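Local structure of lactococcal phage P2 ORF15 (Lactococcus phage p2, 2WZP) at residues 250-255 with 300-305. The protein is a distal tail (Dit) protein that probably forms part of the phage baseplate at the tip of the tail. Residues are numbered along the deposited sequence; the frame is centred on the assembly and turned at random.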
loop_
_atom_site.group_PDB
_atom_site.type_symbol
_atom_site.label_atom_id
_atom_site.label_comp_id
_atom_site.label_asym_id
_atom_site.label_seq_id
_atom_site.Cartn_x
_atom_site.Cartn_y
_atom_site.Cartn_z
ATOM N N ASN M 250 -55.493 -5.654 29.240
ATOM C CA ASN M 250 -56.346 -5.475 28.068
ATOM C C ASN M 250 -55.929 -6.384 26.904
ATOM O O ASN M 250 -54.736 -6.488 26.614
ATOM C CB ASN M 250 -56.326 -4.012 27.626
ATOM C CG ASN M 250 -57.104 -3.108 28.543
ATOM O OD1 ASN M 250 -58.228 -3.403 28.966
ATOM N ND2 ASN M 250 -56.542 -1.965 28.843
ATOM N N GLU M 251 -56.894 -7.030 26.226
ATOM C CA GLU M 251 -56.560 -7.906 25.106
ATOM C C GLU M 251 -56.099 -7.100 23.902
ATOM O O GLU M 251 -56.750 -6.115 23.544
ATOM C CB GLU M 251 -57.743 -8.807 24.760
ATOM C CG GLU M 251 -57.487 -9.757 23.615
ATOM C CD GLU M 251 -58.733 -10.477 23.161
ATOM O OE1 GLU M 251 -59.506 -10.933 24.033
ATOM O OE2 GLU M 251 -58.929 -10.603 21.932
ATOM N N TYR M 252 -54.962 -7.496 23.306
ATOM C CA TYR M 252 -54.401 -6.788 22.153
ATOM C C TYR M 252 -54.276 -7.680 20.901
ATOM O O TYR M 252 -54.067 -7.151 19.811
ATOM C CB TYR M 252 -53.055 -6.107 22.518
ATOM C CG TYR M 252 -51.953 -7.086 22.866
ATOM C CD1 TYR M 252 -51.106 -7.593 21.883
ATOM C CD2 TYR M 252 -51.780 -7.536 24.171
ATOM C CE1 TYR M 252 -50.115 -8.527 22.190
ATOM C CE2 TYR M 252 -50.781 -8.454 24.492
ATOM C CZ TYR M 252 -49.956 -8.954 23.496
ATOM O OH TYR M 252 -48.989 -9.882 23.792
ATOM N N THR M 253 -54.352 -9.016 21.074
ATOM C CA THR M 253 -54.283 -10.050 20.025
ATOM C C THR M 253 -54.781 -11.406 20.563
ATOM O O THR M 253 -54.769 -11.636 21.785
ATOM C CB THR M 253 -52.888 -10.136 19.341
ATOM O OG1 THR M 253 -53.055 -10.692 18.041
ATOM C CG2 THR M 253 -51.873 -10.988 20.116
ATOM N N ALA M 254 -55.194 -12.303 19.636
ATOM C CA ALA M 254 -55.688 -13.653 19.936
ATOM C C ALA M 254 -55.726 -14.519 18.672
ATOM O O ALA M 254 -55.980 -14.021 17.571
ATOM C CB ALA M 254 -57.083 -13.577 20.531
ATOM N N ILE M 255 -55.487 -15.820 18.842
ATOM C CA ILE M 255 -55.539 -16.826 17.777
ATOM C C ILE M 255 -56.676 -17.752 18.214
ATOM O O ILE M 255 -56.476 -18.553 19.115
ATOM C CB ILE M 255 -54.169 -17.553 17.621
ATOM C CG1 ILE M 255 -53.035 -16.535 17.346
ATOM C CG2 ILE M 255 -54.236 -18.620 16.529
ATOM C CD1 ILE M 255 -51.685 -16.963 17.794
ATOM N N ARG M 300 -48.822 -10.531 15.681
ATOM C CA ARG M 300 -48.049 -11.717 16.071
ATOM C C ARG M 300 -47.021 -11.250 17.109
ATOM O O ARG M 300 -46.344 -12.089 17.701
ATOM C CB ARG M 300 -47.282 -12.295 14.852
ATOM C CG ARG M 300 -48.006 -13.358 13.995
ATOM C CD ARG M 300 -47.135 -13.979 12.854
ATOM N NE ARG M 300 -46.808 -12.969 11.842
ATOM C CZ ARG M 300 -45.765 -12.142 11.915
ATOM N NH1 ARG M 300 -44.884 -12.254 12.903
ATOM N NH2 ARG M 300 -45.590 -11.202 10.992
ATOM N N ILE M 301 -46.873 -9.917 17.295
ATOM C CA ILE M 301 -45.912 -9.299 18.208
ATOM C C ILE M 301 -46.440 -9.414 19.649
ATOM O O ILE M 301 -47.358 -8.687 20.062
ATOM C CB ILE M 301 -45.538 -7.817 17.827
ATOM C CG1 ILE M 301 -45.184 -7.579 16.337
ATOM C CG2 ILE M 301 -44.468 -7.252 18.744
ATOM C CD1 ILE M 301 -44.267 -8.677 15.585
ATOM N N ILE M 302 -45.831 -10.326 20.403
ATOM C CA ILE M 302 -46.206 -10.630 21.777
ATOM C C ILE M 302 -45.540 -9.670 22.767
ATOM O O ILE M 302 -44.309 -9.616 22.873
ATOM C CB ILE M 302 -45.988 -12.137 22.108
ATOM C CG1 ILE M 302 -46.656 -13.100 21.073
ATOM C CG2 ILE M 302 -46.350 -12.472 23.529
ATOM C CD1 ILE M 302 -48.134 -12.836 20.569
ATOM N N GLU M 303 -46.378 -8.926 23.493
ATOM C CA GLU M 303 -45.971 -7.951 24.494
ATOM C C GLU M 303 -45.942 -8.594 25.874
ATOM O O GLU M 303 -46.522 -9.665 26.093
ATOM C CB GLU M 303 -46.974 -6.770 24.528
ATOM C CG GLU M 303 -47.085 -5.946 23.255
ATOM C CD GLU M 303 -45.799 -5.314 22.746
ATOM O OE1 GLU M 303 -45.547 -5.399 21.520
ATOM O OE2 GLU M 303 -45.042 -4.736 23.563
ATOM N N LYS M 304 -45.321 -7.893 26.824
ATOM C CA LYS M 304 -45.314 -8.281 28.231
ATOM C C LYS M 304 -46.754 -8.206 28.723
ATOM O O LYS M 304 -47.527 -7.341 28.310
ATOM C CB LYS M 304 -44.406 -7.356 29.063
ATOM C CG LYS M 304 -42.910 -7.609 28.825
ATOM C CD LYS M 304 -42.030 -6.687 29.666
ATOM C CE LYS M 304 -40.616 -6.604 29.118
ATOM N NZ LYS M 304 -39.799 -5.572 29.819
ATOM N N GLY M 305 -47.113 -9.162 29.546
ATOM C CA GLY M 305 -48.450 -9.300 30.086
ATOM C C GLY M 305 -48.713 -10.761 30.299
ATOM O O GLY M 305 -47.861 -11.469 30.858
HETATM O O HOH W 1 -48.907 -10.571 26.351
#
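Ile301 meets Tyr252 through its backbone: carbonyl O of Ile301 sits at the rim of the phenol ring, near its plane, 3.5 Å from Tyr252 CE1. One residue on, Ile302 reaches the other segment in two directions. Its CG2 branch lies 3.7 Å from Tyr252 OH, while the CG1 arm, placed beside the backbone N, carries CD1 to 4.2 Å from CG2 of Thr253, the two side chains crossing at about a right angle. Ile302 also packs on Ile224 and Phe227 of strand 224-233; Thr253 turns its hydroxyl elsewhere, to the carbonyl O of Thr299. The strand that carries Tyr252 and Thr253, 251-257, is outermost in this chain's four-stranded antiparallel sheet in the Dit C-terminal region, paired with 240-246, and residues 300-304 are the loop leading into strand 305-310 on the far side of 240-246. Here the loop is tied to strand 251-257 by one backbone-to-side-chain bond rather than a strand ladder: Glu303 N donates to Tyr252 OH at 2.8 Å, bent to 149° at the hydrogen. Past that amide, Glu303 CB and CG lean on the ring, CG lying 4.1 Å above one face and offset toward the rim; the chain then bends at chi2 (-57°), and the carboxylate plane stands 72° from that of the ring. A water in the plane of the ring accepts from Tyr252 OH at 2.7 Å and donates to Glu303 O at 2.6 Å.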